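Long-range contacts in arginine phosphatase Ywle (Geobacillus stearothermophilus, PDB 4PIC), which removes phosphate from phosphoarginine residues of proteins, probably counteracting the arginine kinase McsB, and is almost inactive on phosphotyrosine peptides: residues 6-11 / 36-41; 66-71 / 92-97; 80-85 / 113-118. All coordinates share one frame; numbering follows the deposited sequence.

Overall arrangement
From the N terminus, contact 1 is the first to close: strand 3-9 leads through helix 15-25 into strand 31-37, and 6-11 meets 36-41 where the phosphate-binding loop begins. Further on, contact 2 opens at 66-71, whose backbone borders Gly37 of contact 1, and closes at 92-97. Before it closes, contact 3 has begun at 80-85; it ends at 113-118, so the two loops cross. Strands 3-9 and 78-81 are neighbours in the parallel sheet, which brings contacts 1 and 3 together. Contact 2 joins the start of helix 70-75 to the end of helix 84-93 and, like contact 1, reaches the second subunit.

Contact 1 (6-11 / 36-41); sequences LFVCTG and AGVFAA. With PO4 (phosphate ion), chain C.
The carbonyl oxygen of Cys9 accepts the backbone N-H of Val38 in a bond of 2.9 Å between N and O, with an N-H...O angle of 164°, and Gly37 CA adds a CA-H...O contact to the same oxygen. Upstream, in the parallel pairing, Ala36 N donates to Phe7 O at 3.0 Å, while Cys9 N reaches Ala36 O only weakly. Beyond the paired strands, Phe39 N donates to Thr10 O at 3.0 Å, and Gly37 CA makes a CA-H...O contact to that oxygen too. Val8 and Val38 cross at about a right angle, CG1 of Val8 lying 3.8 Å from CG2 of Val38. With CG2 of Thr10 anti to its backbone N, this methyl packs 3.9 Å from Phe39 CB, while OG1 is hydrogen-bonded to NE2 of His86.

This is the start of the P-loop of low molecular weight phosphatases, which follows the first strand and carries the nucleophile Cys9. A phosphate ion occupies it: Gly11 N donates to O1 at 2.8 Å and Thr10 N to O3 at 3.1 Å, and Arg15 also binds the ion. A water links Gly11 O to Ala41 N.

The pairing joins the two strands of a beta-alpha-beta unit, with Phe7 against helix 15-25, Val8 and Val38 against helix 84-93, and strand 78-81 bonded along the other edge of strand 3-9.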
loop_
_atom_site.group_PDB
_atom_site.type_symbol
_atom_site.label_atom_id
_atom_site.label_comp_id
_atom_site.label_asym_id
_atom_site.label_seq_id
_atom_site.Cartn_x
_atom_site.Cartn_y
_atom_site.Cartn_z
ATOM N N LEU A 6 0.232 12.374 -12.842
ATOM C CA LEU A 6 -0.236 11.096 -12.326
ATOM C C LEU A 6 -0.801 11.285 -10.923
ATOM O O LEU A 6 -0.077 11.642 -9.996
ATOM C CB LEU A 6 0.933 10.109 -12.282
ATOM C CG LEU A 6 0.579 8.727 -11.742
ATOM C CD1 LEU A 6 -0.357 8.019 -12.700
ATOM C CD2 LEU A 6 1.836 7.901 -11.500
ATOM N N PHE A 7 -2.105 11.074 -10.771
ATOM C CA PHE A 7 -2.726 11.176 -9.449
ATOM C C PHE A 7 -2.775 9.802 -8.801
ATOM O O PHE A 7 -3.067 8.819 -9.473
ATOM C CB PHE A 7 -4.151 11.717 -9.533
ATOM C CG PHE A 7 -4.240 13.151 -9.972
ATOM C CD1 PHE A 7 -3.803 14.171 -9.137
ATOM C CD2 PHE A 7 -4.797 13.483 -11.194
ATOM C CE1 PHE A 7 -3.906 15.503 -9.530
ATOM C CE2 PHE A 7 -4.906 14.813 -11.589
ATOM C CZ PHE A 7 -4.464 15.817 -10.754
ATOM N N VAL A 8 -2.490 9.737 -7.506
ATOM C CA VAL A 8 -2.362 8.444 -6.829
ATOM C C VAL A 8 -3.110 8.372 -5.489
ATOM O O VAL A 8 -2.973 9.264 -4.654
ATOM C CB VAL A 8 -0.876 8.104 -6.583
ATOM C CG1 VAL A 8 -0.759 6.746 -5.876
ATOM C CG2 VAL A 8 -0.091 8.090 -7.888
ATOM N N CYS A 9 -3.908 7.317 -5.293
ATOM C CA CYS A 9 -4.440 6.957 -3.976
ATOM C C CYS A 9 -4.187 5.471 -3.775
ATOM O O CYS A 9 -3.247 4.955 -4.350
ATOM C CB CYS A 9 -5.914 7.346 -3.794
ATOM S SG CYS A 9 -7.100 6.616 -4.942
ATOM N N THR A 10 -4.996 4.771 -2.983
ATOM C CA THR A 10 -4.719 3.350 -2.758
ATOM C C THR A 10 -5.439 2.467 -3.762
ATOM O O THR A 10 -4.795 1.702 -4.496
ATOM C CB THR A 10 -5.024 2.898 -1.318
ATOM O OG1 THR A 10 -4.202 3.652 -0.419
ATOM C CG2 THR A 10 -4.739 1.394 -1.135
ATOM N N GLY A 11 -6.767 2.557 -3.799
ATOM C CA GLY A 11 -7.559 1.657 -4.623
ATOM C C GLY A 11 -7.811 2.153 -6.038
ATOM O O GLY A 11 -8.270 1.386 -6.890
ATOM N N ALA A 36 -3.475 6.104 -10.773
ATOM C CA ALA A 36 -3.197 4.731 -10.397
ATOM C C ALA A 36 -3.279 4.617 -8.890
ATOM O O ALA A 36 -3.351 5.628 -8.181
ATOM C CB ALA A 36 -1.839 4.308 -10.906
ATOM N N GLY A 37 -3.304 3.379 -8.407
ATOM C CA GLY A 37 -3.400 3.116 -6.984
ATOM C C GLY A 37 -2.232 2.311 -6.450
ATOM O O GLY A 37 -1.722 1.411 -7.118
ATOM N N VAL A 38 -1.784 2.660 -5.252
ATOM C CA VAL A 38 -0.689 1.937 -4.606
ATOM C C VAL A 38 -0.993 0.443 -4.393
ATOM O O VAL A 38 -0.090 -0.381 -4.420
ATOM C CB VAL A 38 -0.338 2.626 -3.266
ATOM C CG1 VAL A 38 0.517 1.741 -2.396
ATOM C CG2 VAL A 38 0.344 3.977 -3.530
ATOM N N PHE A 39 -2.265 0.097 -4.246
ATOM C CA PHE A 39 -2.651 -1.294 -3.990
ATOM C C PHE A 39 -4.048 -1.447 -4.569
ATOM O O PHE A 39 -5.049 -1.312 -3.855
ATOM C CB PHE A 39 -2.634 -1.556 -2.482
ATOM C CG PHE A 39 -2.637 -3.024 -2.076
ATOM C CD1 PHE A 39 -1.958 -3.988 -2.809
ATOM C CD2 PHE A 39 -3.285 -3.404 -0.922
ATOM C CE1 PHE A 39 -1.948 -5.312 -2.392
ATOM C CE2 PHE A 39 -3.276 -4.716 -0.499
ATOM C CZ PHE A 39 -2.612 -5.671 -1.246
ATOM N N ALA A 40 -4.115 -1.704 -5.874
ATOM C CA ALA A 40 -5.377 -1.613 -6.599
ATOM C C ALA A 40 -5.565 -2.759 -7.569
ATOM O O ALA A 40 -4.593 -3.282 -8.135
ATOM C CB ALA A 40 -5.429 -0.279 -7.356
ATOM N N ALA A 41 -6.826 -3.131 -7.764
ATOM C CA ALA A 41 -7.198 -4.071 -8.812
ATOM C C ALA A 41 -7.149 -3.382 -10.176
ATOM O O ALA A 41 -7.164 -2.146 -10.271
ATOM C CB ALA A 41 -8.575 -4.620 -8.551
HETATM P P PO4 C . -8.074 4.997 -0.763
HETATM O O1 PO4 C . -8.149 4.142 -2.002
HETATM O O2 PO4 C . -8.000 4.114 0.458
HETATM O O3 PO4 C . -6.884 5.894 -0.829
HETATM O O4 PO4 C . -9.351 5.798 -0.682
HETATM O O HOH W 1 -8.858 -1.336 -6.497
#

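Contact 2 (66-71 / 92-97); sequences SQLKKE and ERFPEA
Lys70 and Glu96 form the salt bridge of this contact, between NZ and OE2; the modelled separation is implausibly short, so its exact length and orientation are doubtful. The lysine chain bends at chi2 (67°), and Glu96 bends at chi2 as well. Asp74 is a second acidic partner of Lys70, so the ammonium is shared between two carboxylates.

Van der Waals packing centres on Phe94. Its CZ lies 3.7 Å from the backbone N of Lys70 and its CE1 4.1 Å from Lys70 CB, while the apolar pair Leu68 CG and Phe94 CE2 stands at 4.3 Å. The ring lies between the C-terminal end of helix 84-93 and the N-terminal start of helix 70-75, approached obliquely by Leu68, Lys69 and Lys70. Both helix ends belong to the low molecular weight phosphatase fold, on the side of the parallel sheet where Leu68 meets Leu6 and Val8 of strand 3-9. Ile73 packs against both Leu68 and Phe94, and Leu68 also packs on Phe39 of the second subunit.

Among the hydrogen bonds within a segment, Gln67 NE2 donates to Leu68 O at 2.9 Å, with Leu68 O nearly in the amide plane. NE2 also donates to Val38 O, and OE1 accepts from Ala40 N, tying 66-71 to the 36-41 loop.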
loop_
_atom_site.group_PDB
_atom_site.type_symbol
_atom_site.label_atom_id
_atom_site.label_comp_id
_atom_site.label_asym_id
_atom_site.label_seq_id
_atom_site.Cartn_x
_atom_site.Cartn_y
_atom_site.Cartn_z
ATOM N N SER A 66 -6.146 1.136 -12.077
ATOM C CA SER A 66 -4.835 0.609 -12.439
ATOM C C SER A 66 -3.965 0.518 -11.197
ATOM O O SER A 66 -3.956 1.428 -10.372
ATOM C CB SER A 66 -4.127 1.531 -13.438
ATOM O OG SER A 66 -4.955 1.872 -14.529
ATOM N N GLN A 67 -3.235 -0.585 -11.070
ATOM C CA GLN A 67 -2.180 -0.679 -10.069
ATOM C C GLN A 67 -0.988 0.179 -10.480
ATOM O O GLN A 67 -0.492 0.074 -11.606
ATOM C CB GLN A 67 -1.743 -2.139 -9.906
ATOM C CG GLN A 67 -0.464 -2.341 -9.101
ATOM C CD GLN A 67 -0.595 -1.889 -7.660
ATOM O OE1 GLN A 67 -1.532 -2.279 -6.958
ATOM N NE2 GLN A 67 0.356 -1.068 -7.211
ATOM N N LEU A 68 -0.527 1.023 -9.563
ATOM C CA LEU A 68 0.657 1.839 -9.760
ATOM C C LEU A 68 1.900 0.985 -9.965
ATOM O O LEU A 68 2.233 0.144 -9.125
ATOM C CB LEU A 68 0.862 2.765 -8.562
ATOM C CG LEU A 68 2.113 3.634 -8.592
ATOM C CD1 LEU A 68 2.067 4.583 -9.783
ATOM C CD2 LEU A 68 2.247 4.419 -7.293
ATOM N N LYS A 69 2.583 1.220 -11.077
ATOM C CA LYS A 69 3.788 0.477 -11.415
ATOM C C LYS A 69 4.908 1.415 -11.824
ATOM O O LYS A 69 4.674 2.597 -12.079
ATOM C CB LYS A 69 3.494 -0.527 -12.534
ATOM C CG LYS A 69 2.523 -1.626 -12.132
ATOM C CD LYS A 69 2.627 -2.833 -13.051
ATOM C CE LYS A 69 2.010 -4.069 -12.414
ATOM N NZ LYS A 69 0.553 -3.897 -12.150
ATOM N N LYS A 70 6.124 0.876 -11.885
ATOM C CA LYS A 70 7.310 1.604 -12.312
ATOM C C LYS A 70 7.058 2.408 -13.589
ATOM O O LYS A 70 7.489 3.552 -13.714
ATOM C CB LYS A 70 8.454 0.601 -12.516
ATOM C CG LYS A 70 9.695 1.154 -13.180
ATOM C CD LYS A 70 10.389 2.162 -12.291
ATOM C CE LYS A 70 11.751 2.540 -12.869
ATOM N NZ LYS A 70 12.313 3.755 -12.220
ATOM N N GLU A 71 6.324 1.808 -14.514
ATOM C CA GLU A 71 6.039 2.430 -15.795
ATOM C C GLU A 71 5.270 3.747 -15.646
ATOM O O GLU A 71 5.504 4.690 -16.399
ATOM C CB GLU A 71 5.284 1.452 -16.695
ATOM C CG GLU A 71 6.139 0.285 -17.220
ATOM C CD GLU A 71 6.722 -0.608 -16.119
ATOM O OE1 GLU A 71 5.994 -0.967 -15.164
ATOM O OE2 GLU A 71 7.925 -0.947 -16.210
ATOM N N GLU A 92 9.036 5.692 -0.748
ATOM C CA GLU A 92 9.730 4.558 -0.153
ATOM C C GLU A 92 9.825 3.410 -1.160
ATOM O O GLU A 92 10.864 2.763 -1.267
ATOM C CB GLU A 92 9.033 4.105 1.134
ATOM C CG GLU A 92 9.762 2.999 1.893
ATOM C CD GLU A 92 9.250 2.847 3.316
ATOM O OE1 GLU A 92 8.709 1.769 3.648
ATOM O OE2 GLU A 92 9.396 3.810 4.106
ATOM N N ARG A 93 8.745 3.173 -1.905
ATOM C CA ARG A 93 8.705 2.091 -2.891
ATOM C C ARG A 93 9.501 2.418 -4.145
ATOM O O ARG A 93 10.176 1.548 -4.709
ATOM C CB ARG A 93 7.251 1.783 -3.265
ATOM C CG ARG A 93 7.084 0.827 -4.428
ATOM C CD ARG A 93 7.502 -0.601 -4.052
ATOM N NE ARG A 93 7.246 -1.511 -5.161
ATOM C CZ ARG A 93 8.056 -1.680 -6.197
ATOM N NH1 ARG A 93 9.198 -1.006 -6.273
ATOM N NH2 ARG A 93 7.728 -2.527 -7.161
ATOM N N PHE A 94 9.407 3.678 -4.576
ATOM C CA PHE A 94 10.096 4.182 -5.758
ATOM C C PHE A 94 10.957 5.404 -5.417
ATOM O O PHE A 94 10.584 6.540 -5.732
ATOM C CB PHE A 94 9.087 4.577 -6.845
ATOM C CG PHE A 94 8.212 3.447 -7.313
ATOM C CD1 PHE A 94 8.731 2.426 -8.098
ATOM C CD2 PHE A 94 6.869 3.425 -6.993
ATOM C CE1 PHE A 94 7.919 1.385 -8.534
ATOM C CE2 PHE A 94 6.049 2.395 -7.430
ATOM C CZ PHE A 94 6.577 1.375 -8.201
ATOM N N PRO A 95 12.120 5.175 -4.787
ATOM C CA PRO A 95 13.005 6.266 -4.356
ATOM C C PRO A 95 13.401 7.191 -5.500
ATOM O O PRO A 95 13.627 8.382 -5.282
ATOM C CB PRO A 95 14.245 5.530 -3.837
ATOM C CG PRO A 95 13.756 4.198 -3.442
ATOM C CD PRO A 95 12.653 3.854 -4.404
ATOM N N GLU A 96 13.471 6.647 -6.710
ATOM C CA GLU A 96 13.828 7.441 -7.884
ATOM C C GLU A 96 12.773 8.508 -8.211
ATOM O O GLU A 96 13.033 9.425 -8.996
ATOM C CB GLU A 96 14.049 6.520 -9.088
ATOM C CG GLU A 96 12.770 5.824 -9.584
ATOM C CD GLU A 96 12.508 4.433 -8.977
ATOM O OE1 GLU A 96 12.728 4.203 -7.765
ATOM O OE2 GLU A 96 12.060 3.549 -9.737
ATOM N N ALA A 97 11.593 8.379 -7.606
ATOM C CA ALA A 97 10.488 9.319 -7.814
ATOM C C ALA A 97 10.477 10.503 -6.840
ATOM O O ALA A 97 9.595 11.361 -6.917
ATOM C CB ALA A 97 9.159 8.574 -7.725
#

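Contact 3 (80-85 / 113-118)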
loop_
_atom_site.group_PDB
_atom_site.type_symbol
_atom_site.label_atom_id
_atom_site.label_comp_id
_atom_site.label_asym_id
_atom_site.label_seq_id
_atom_site.Cartn_x
_atom_site.Cartn_y
_atom_site.Cartn_z
ATOM N N LEU A 80 1.264 13.203 -8.140
ATOM C CA LEU A 80 0.526 14.004 -7.178
ATOM C C LEU A 80 -0.348 13.093 -6.332
ATOM O O LEU A 80 -1.383 12.580 -6.780
ATOM C CB LEU A 80 -0.296 15.096 -7.884
ATOM C CG LEU A 80 0.548 16.072 -8.709
ATOM C CD1 LEU A 80 -0.323 17.152 -9.379
ATOM C CD2 LEU A 80 1.607 16.720 -7.832
ATOM N N ALA A 81 0.102 12.885 -5.104
ATOM C CA ALA A 81 -0.550 11.981 -4.179
ATOM C C ALA A 81 -1.733 12.660 -3.495
ATOM O O ALA A 81 -1.726 13.866 -3.258
ATOM C CB ALA A 81 0.457 11.492 -3.127
HETATM N N MSE A 82 -2.739 11.871 -3.138
HETATM C CA MSE A 82 -3.904 12.424 -2.456
HETATM C C MSE A 82 -3.594 12.805 -1.010
HETATM O O MSE A 82 -4.213 13.710 -0.453
HETATM C CB MSE A 82 -5.096 11.449 -2.521
HETATM C CG MSE A 82 -5.619 11.163 -3.943
HETATM SE SE MSE A 82 -6.351 12.688 -4.898
HETATM C CE MSE A 82 -4.734 13.428 -5.635
ATOM N N THR A 83 -2.654 12.092 -0.396
ATOM C CA THR A 83 -2.327 12.297 1.017
ATOM C C THR A 83 -0.825 12.184 1.216
ATOM O O THR A 83 -0.136 11.614 0.374
ATOM C CB THR A 83 -2.987 11.221 1.919
ATOM O OG1 THR A 83 -2.352 9.952 1.701
ATOM C CG2 THR A 83 -4.483 11.099 1.651
ATOM N N SER A 84 -0.324 12.678 2.343
ATOM C CA SER A 84 1.089 12.505 2.674
ATOM C C SER A 84 1.463 11.030 2.847
ATOM O O SER A 84 2.560 10.611 2.451
ATOM C CB SER A 84 1.475 13.324 3.911
ATOM O OG SER A 84 0.716 12.940 5.037
ATOM N N GLY A 85 0.548 10.242 3.409
ATOM C CA GLY A 85 0.759 8.811 3.555
ATOM C C GLY A 85 1.025 8.165 2.213
ATOM O O GLY A 85 1.932 7.347 2.072
ATOM N N GLY A 113 -1.590 19.021 3.310
ATOM C CA GLY A 113 -2.942 18.637 3.650
ATOM C C GLY A 113 -3.298 17.400 2.860
ATOM O O GLY A 113 -2.705 17.143 1.804
ATOM N N ASP A 114 -4.242 16.631 3.387
ATOM C CA ASP A 114 -4.745 15.449 2.705
ATOM C C ASP A 114 -6.121 15.735 2.151
ATOM O O ASP A 114 -6.906 16.463 2.762
ATOM C CB ASP A 114 -4.848 14.269 3.675
ATOM C CG ASP A 114 -3.504 13.823 4.204
ATOM O OD1 ASP A 114 -2.483 14.222 3.622
ATOM O OD2 ASP A 114 -3.482 13.062 5.195
ATOM N N ILE A 115 -6.422 15.142 1.002
ATOM C CA ILE A 115 -7.770 15.219 0.455
ATOM C C ILE A 115 -8.689 14.391 1.356
ATOM O O ILE A 115 -8.308 13.299 1.796
ATOM C CB ILE A 115 -7.817 14.691 -0.993
ATOM C CG1 ILE A 115 -6.910 15.533 -1.894
ATOM C CG2 ILE A 115 -9.257 14.648 -1.512
ATOM C CD1 ILE A 115 -7.285 17.002 -1.938
ATOM N N ALA A 116 -9.871 14.918 1.665
ATOM C CA ALA A 116 -10.831 14.210 2.519
ATOM C C ALA A 116 -11.040 12.763 2.077
ATOM O O ALA A 116 -11.234 12.494 0.892
ATOM C CB ALA A 116 -12.163 14.947 2.545
ATOM N N ASP A 117 -11.011 11.839 3.038
ATOM C CA ASP A 117 -11.217 10.417 2.770
ATOM C C ASP A 117 -12.660 10.012 3.053
ATOM O O ASP A 117 -13.094 10.015 4.208
ATOM C CB ASP A 117 -10.282 9.583 3.653
ATOM C CG ASP A 117 -10.214 8.133 3.223
ATOM O OD1 ASP A 117 -11.070 7.691 2.434
ATOM O OD2 ASP A 117 -9.305 7.416 3.685
ATOM N N PRO A 118 -13.415 9.641 2.007
ATOM C CA PRO A 118 -14.790 9.216 2.293
ATOM C C PRO A 118 -14.888 7.888 3.056
ATOM O O PRO A 118 -15.929 7.620 3.664
ATOM C CB PRO A 118 -15.410 9.070 0.900
ATOM C CG PRO A 118 -14.585 9.917 0.014
ATOM C CD PRO A 118 -13.175 9.801 0.564
HETATM O O HOH W 2 -3.055 16.618 -1.057
HETATM O O HOH W 3 -1.653 11.062 5.136
#
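Ile115 N donates to Met82 O across a 3.0 Å bond that is almost straight at hydrogen. A water gives a second hydrogen bond to this carbonyl oxygen and also one to Gly113 O, so Met82 O is gripped twice.

The carboxylate of Asp114 turns back over the start of helix 84-93. Its CG stands anti to the carbonyl carbon (chi1 -65°), which carries the group toward Thr83 and Ser84. OD1 takes the backbone N-H of Ser84 at 2.9 Å; the N-H comes from above the carboxylate plane, 41° out of it. OD2 accepts from a water that in turn accepts from Gly85 N, so both oxygens serve amides of the helix's first turn, one directly and one through solvent. The negative charge here would probably be stabilised by the helix N terminus.

Thr83 is the N-cap of that helix. Its OG1, between the backbone N and the carbonyl carbon (chi1 70°), caps His86 N, and this leaves CG2 beside the backbone N, 3.8 Å from Asp114 CB. The two side chains cross obliquely, and CB of Thr83 lies 3.5 Å from Asp114 CG.

In the low molecular weight phosphatase fold, the 113-118 loop carries the general acid, and Asp117 is here the probable proton donor; its OD1 bonds Phe119 N. Ile115 O bonds Arg15 NH1, tying this loop to the end of the phosphate-binding loop.

Met82, present as selenomethionine, is bent at chi2 and chi3, and its SE sits 4.2 Å from Ile115 CG1. Met82 also packs on Phe7 and Cys9 of strand 3-9, while Ile115 lies against Leu133 and Leu136 of helix 123-150.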